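Side-chain contacts in sulfur oxidation protein SOXB (Thermus thermophilus, PDB 2WDD), which probably hydrolyses a sulfur-sulfur bond, releasing sulfate from a cysteine S-thiosulfonate of its carrier protein in the Sox sulfur oxidation pathway, at a pair of manganese ions: residues Asp132-Ser137 with Glu171-Leu176; Val148-Asn153 with Glu346-Ala351. All blocks are in the same frame, centred on the assembly; numbering follows the deposited sequence.

Contact 1 of 2, residues Asp132-Ser137 with Glu171-Leu176; sequences DTWTNS and ERVEEL. With MN (manganese (II) ion), chain G; MN (manganese (II) ion), chain H.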
# COMPACT_ATOMS: atom_id res chain seq x y z
N ASP A 132 4.15 -3.46 5.97
CA ASP A 132 2.81 -2.86 5.98
C ASP A 132 1.84 -4.00 6.16
O ASP A 132 0.84 -4.12 5.44
CB ASP A 132 2.50 -2.08 4.70
CG ASP A 132 3.03 -0.66 4.76
OD1 ASP A 132 3.63 -0.28 5.79
OD2 ASP A 132 2.84 0.09 3.78
N THR A 133 2.16 -4.87 7.11
CA THR A 133 1.37 -6.06 7.36
C THR A 133 0.50 -5.93 8.60
O THR A 133 -0.66 -6.34 8.60
CB THR A 133 2.31 -7.27 7.55
OG1 THR A 133 3.24 -7.32 6.46
CG2 THR A 133 1.52 -8.58 7.63
N TRP A 134 1.10 -5.44 9.68
CA TRP A 134 0.47 -5.47 11.00
C TRP A 134 -0.66 -4.52 11.29
O TRP A 134 -1.35 -4.68 12.31
CB TRP A 134 1.53 -5.24 12.08
CG TRP A 134 2.62 -6.26 12.15
CD1 TRP A 134 2.67 -7.49 11.53
CD2 TRP A 134 3.77 -6.19 12.99
NE1 TRP A 134 3.82 -8.16 11.90
CE2 TRP A 134 4.51 -7.39 12.80
CE3 TRP A 134 4.29 -5.21 13.84
CZ2 TRP A 134 5.73 -7.61 13.43
CZ3 TRP A 134 5.50 -5.44 14.48
CH2 TRP A 134 6.20 -6.64 14.27
N THR A 135 -0.79 -3.49 10.46
CA THR A 135 -1.70 -2.40 10.75
C THR A 135 -2.84 -2.22 9.77
O THR A 135 -2.90 -2.87 8.72
CB THR A 135 -0.86 -1.09 10.80
OG1 THR A 135 -0.09 -0.98 9.59
CG2 THR A 135 0.10 -1.13 11.98
N ASN A 136 -3.72 -1.28 10.13
CA ASN A 136 -4.79 -0.81 9.24
C ASN A 136 -5.94 -1.75 8.92
O ASN A 136 -6.37 -1.86 7.77
CB ASN A 136 -4.19 -0.22 7.97
CG ASN A 136 -2.95 0.60 8.26
OD1 ASN A 136 -1.85 0.29 7.79
ND2 ASN A 136 -3.10 1.65 9.07
N SER A 137 -6.48 -2.39 9.95
CA SER A 137 -7.62 -3.27 9.76
C SER A 137 -8.32 -3.41 11.10
O SER A 137 -7.77 -3.04 12.12
CB SER A 137 -7.18 -4.64 9.27
OG SER A 137 -6.57 -5.39 10.31
N GLU A 171 7.74 0.65 21.36
CA GLU A 171 7.52 -0.34 22.41
C GLU A 171 6.71 -1.55 21.95
O GLU A 171 7.10 -2.69 22.18
CB GLU A 171 6.86 0.29 23.64
CG GLU A 171 7.74 1.30 24.35
CD GLU A 171 7.11 1.83 25.62
OE1 GLU A 171 6.49 1.03 26.36
OE2 GLU A 171 7.21 3.05 25.88
N ARG A 172 5.57 -1.29 21.31
CA ARG A 172 4.72 -2.38 20.84
C ARG A 172 5.39 -3.18 19.74
O ARG A 172 5.23 -4.40 19.66
CB ARG A 172 3.38 -1.85 20.34
CG ARG A 172 2.41 -2.92 19.88
CD ARG A 172 2.11 -3.96 20.96
NE ARG A 172 0.91 -4.74 20.65
CZ ARG A 172 0.41 -5.68 21.45
NH1 ARG A 172 1.01 -5.97 22.60
NH2 ARG A 172 -0.71 -6.30 21.12
N VAL A 173 6.13 -2.50 18.86
CA VAL A 173 6.81 -3.20 17.78
C VAL A 173 7.81 -4.20 18.38
O VAL A 173 7.87 -5.35 17.97
CB VAL A 173 7.49 -2.24 16.79
CG1 VAL A 173 8.41 -3.01 15.84
CG2 VAL A 173 6.42 -1.45 16.00
N GLU A 174 8.55 -3.76 19.39
CA GLU A 174 9.51 -4.67 20.02
C GLU A 174 8.82 -5.86 20.70
O GLU A 174 9.30 -6.99 20.61
CB GLU A 174 10.48 -3.90 20.92
CG GLU A 174 11.18 -2.79 20.15
CD GLU A 174 12.50 -2.34 20.74
OE1 GLU A 174 12.88 -1.18 20.50
OE2 GLU A 174 13.16 -3.16 21.41
N GLU A 175 7.67 -5.61 21.31
CA GLU A 175 6.89 -6.68 21.93
C GLU A 175 6.46 -7.67 20.85
O GLU A 175 6.57 -8.89 21.02
CB GLU A 175 5.63 -6.10 22.58
CG GLU A 175 5.78 -5.77 24.06
CD GLU A 175 4.46 -5.37 24.69
OE1 GLU A 175 3.64 -4.72 24.01
OE2 GLU A 175 4.25 -5.72 25.87
N LEU A 176 5.95 -7.14 19.74
CA LEU A 176 5.48 -7.98 18.66
C LEU A 176 6.60 -8.76 17.97
O LEU A 176 6.39 -9.88 17.52
CB LEU A 176 4.65 -7.17 17.66
CG LEU A 176 3.31 -6.70 18.23
CD1 LEU A 176 2.56 -5.86 17.19
CD2 LEU A 176 2.49 -7.91 18.66
MN MN G . 1.44 -0.08 2.09
MN MN H . 4.34 1.53 2.93
O HOH W 1 2.73 1.47 1.57
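With chi1 at -62° in Trp134 and -69° in Leu176, each side chain sets out beside its backbone N, and the indole and the leucine slide past one another in opposite directions. Leu176 CB comes to the six-membered ring off-centre, in a CH-pi contact 4.1 Å from the Trp134 ring centroid and 29° off the ring normal. The closest pair is Leu176 CB and Trp134 CZ3, at 3.7 Å, while Leu176 CD1 lies 3.8 Å from Trp134 CE3. Val173 closes in from another direction: its CG1 is at the ring edge, near the ring plane, 4.0 Å from Trp134 CZ3. All three residues are buried. The atoms that touch are all carbon, and no hydrogen bond runs between the segments.

On the helix, the other methyl of Leu176, CD2, lies 4.0 Å above the guanidinium plane of Arg172, toward its rim.

Two residues before Trp134, Asp132 OD2 bridges both manganese ions, with a metal bond of 2.2 Å to each, while OD1 accepts a hydrogen bond from Trp164 N. A water also bridges the two ions, and Asp36, His38, His163, His263, His286 and His288 supply the other protein ligands. The indole packs the metal-binding loop against helix 170-179, and this loop, following strand 124-129 and supplying the bridging aspartate, is characteristic of the two-metal site of the metallophosphoesterase fold in the 5'-nucleotidase family.

Contact 2 of 2, residues Val148-Asn153 with Glu346-Ala351; sequences VVRWQN and EAFLKA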
# COMPACT_ATOMS: atom_id res chain seq x y z
N VAL A 148 -2.40 -10.18 13.82
CA VAL A 148 -1.73 -10.30 12.53
C VAL A 148 -0.42 -11.08 12.67
O VAL A 148 -0.09 -11.90 11.81
CB VAL A 148 -1.47 -8.92 11.91
CG1 VAL A 148 -0.86 -9.09 10.50
CG2 VAL A 148 -2.74 -8.10 11.87
N VAL A 149 0.33 -10.81 13.74
CA VAL A 149 1.60 -11.51 13.98
C VAL A 149 1.31 -12.99 14.22
O VAL A 149 2.02 -13.86 13.70
CB VAL A 149 2.36 -10.91 15.18
CG1 VAL A 149 3.63 -11.72 15.46
CG2 VAL A 149 2.70 -9.44 14.93
N ARG A 150 0.27 -13.27 14.99
CA ARG A 150 -0.08 -14.67 15.24
C ARG A 150 -0.42 -15.36 13.94
O ARG A 150 -0.09 -16.53 13.75
CB ARG A 150 -1.21 -14.79 16.26
CG ARG A 150 -0.78 -14.39 17.67
CD ARG A 150 -1.77 -14.78 18.75
NE ARG A 150 -1.29 -14.38 20.08
CZ ARG A 150 -0.39 -15.06 20.79
NH1 ARG A 150 0.12 -16.19 20.32
NH2 ARG A 150 0.01 -14.60 21.97
N TRP A 151 -1.04 -14.63 13.01
CA TRP A 151 -1.33 -15.21 11.71
C TRP A 151 -0.04 -15.48 10.93
O TRP A 151 0.13 -16.55 10.33
CB TRP A 151 -2.29 -14.34 10.90
CG TRP A 151 -2.25 -14.74 9.47
CD1 TRP A 151 -2.75 -15.90 8.94
CD2 TRP A 151 -1.53 -14.09 8.42
NE1 TRP A 151 -2.44 -15.98 7.61
CE2 TRP A 151 -1.67 -14.89 7.27
CE3 TRP A 151 -0.79 -12.91 8.33
CZ2 TRP A 151 -1.11 -14.53 6.03
CZ3 TRP A 151 -0.23 -12.56 7.11
CH2 TRP A 151 -0.39 -13.37 5.98
N GLN A 152 0.90 -14.52 10.95
CA GLN A 152 2.16 -14.73 10.25
C GLN A 152 2.81 -16.02 10.75
O GLN A 152 3.39 -16.79 9.99
CB GLN A 152 3.12 -13.57 10.48
CG GLN A 152 2.82 -12.30 9.69
CD GLN A 152 3.76 -11.17 10.10
OE1 GLN A 152 3.87 -10.86 11.29
NE2 GLN A 152 4.47 -10.60 9.14
N ASN A 153 2.68 -16.26 12.06
CA ASN A 153 3.25 -17.45 12.67
C ASN A 153 2.56 -18.73 12.22
O ASN A 153 3.20 -19.78 12.09
CB ASN A 153 3.21 -17.32 14.20
CG ASN A 153 4.25 -16.35 14.72
OD1 ASN A 153 5.14 -15.91 13.99
ND2 ASN A 153 4.15 -16.01 16.00
N GLU A 346 -8.94 -20.09 9.68
CA GLU A 346 -10.36 -19.79 9.78
C GLU A 346 -10.79 -19.84 11.24
O GLU A 346 -11.48 -18.95 11.74
CB GLU A 346 -11.18 -20.79 8.96
CG GLU A 346 -10.93 -20.74 7.46
CD GLU A 346 -11.40 -19.44 6.84
OE1 GLU A 346 -12.23 -18.75 7.46
OE2 GLU A 346 -10.94 -19.11 5.72
N ALA A 347 -10.35 -20.89 11.93
CA ALA A 347 -10.68 -21.07 13.34
C ALA A 347 -10.07 -19.97 14.20
O ALA A 347 -10.72 -19.44 15.11
CB ALA A 347 -10.21 -22.45 13.83
N PHE A 348 -8.82 -19.62 13.90
CA PHE A 348 -8.12 -18.58 14.63
C PHE A 348 -8.85 -17.24 14.51
O PHE A 348 -9.04 -16.54 15.50
CB PHE A 348 -6.68 -18.45 14.13
CG PHE A 348 -5.95 -17.25 14.67
CD1 PHE A 348 -5.52 -17.22 15.99
CD2 PHE A 348 -5.69 -16.16 13.86
CE1 PHE A 348 -4.84 -16.11 16.49
CE2 PHE A 348 -5.00 -15.05 14.35
CZ PHE A 348 -4.58 -15.03 15.66
N LEU A 349 -9.24 -16.89 13.29
CA LEU A 349 -9.95 -15.63 13.07
C LEU A 349 -11.29 -15.64 13.80
O LEU A 349 -11.71 -14.63 14.36
CB LEU A 349 -10.16 -15.39 11.57
CG LEU A 349 -8.88 -15.07 10.79
CD1 LEU A 349 -9.17 -15.06 9.30
CD2 LEU A 349 -8.27 -13.75 11.25
N LYS A 350 -11.95 -16.80 13.80
CA LYS A 350 -13.23 -16.94 14.50
C LYS A 350 -13.03 -16.71 16.00
O LYS A 350 -13.81 -16.01 16.64
CB LYS A 350 -13.82 -18.33 14.27
CG LYS A 350 -15.15 -18.57 14.98
CD LYS A 350 -15.72 -19.94 14.64
CE LYS A 350 -17.22 -19.88 14.43
NZ LYS A 350 -17.75 -21.17 13.88
N ALA A 351 -11.98 -17.29 16.55
CA ALA A 351 -11.70 -17.14 17.97
C ALA A 351 -11.40 -15.68 18.32
O ALA A 351 -11.90 -15.15 19.30
CB ALA A 351 -10.53 -18.04 18.38
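Two helical segments meet here, their backbones closest where the CA atoms of Trp151 and Phe348 stand 8.1 Å apart. The contact is a helix-helix packing at the periphery of the alpha/beta metallophosphoesterase fold: helix 343-353, which follows strand 323-333 at one edge of a mixed sheet, lies against helix 146-155, which comes soon after the metal-binding loop.

Almost all of it rests on one aromatic ring. Phe348 has CG anti to the backbone N (chi1 170°), which sends the phenyl across to the other helix. There it meets the aliphatic base of Arg150, the two side chains crossing at about a right angle. Arg150 CB is 3.4 Å from Phe348 CZ, a snug approach oblique to the ring, and Arg150 CD follows at 4.0 Å from Phe348 CE1. On the Trp151 side the ring borders the backbone, with Phe348 CE2 4.2 Å from Trp151 N and 4.4 Å from Trp151 CB.

Both residues of helix 146-155 touch Phe348 with their inner atoms and send their ends elsewhere. The indole of Trp151 packs on Met104 and Leu107 of helix 104-120. There its NE1 hydrogen-bonds to Thr108 OG1. Arg150, extended from CG to NE, carries its guanidinium away from Phe348, their planes 57° apart, and its NE forms a salt bridge with Glu146 OE2.

Overall arrangement
The two contacts lie about 14 Å apart between centres and meet through helix 146-155, which carries segment 148-153. Trp134 of contact 1 joins them: its NE1 probably hydrogen-bonds to Gln152 OE1 at 2.8 Å, and its CE2 packs 3.5 Å from Val149 CG2. Val149 also touches Leu176, so helix 146-155 borders both halves of contact 1, while Arg150 and Trp151 meet helix 343-353. Contact 1 includes the bridging Asp132 of the manganese site. Contact 2 is more peripheral, with the side chain of Trp151 about 14 Å from a manganese ion; its segments lie far apart in sequence, whereas those of contact 1 are much closer.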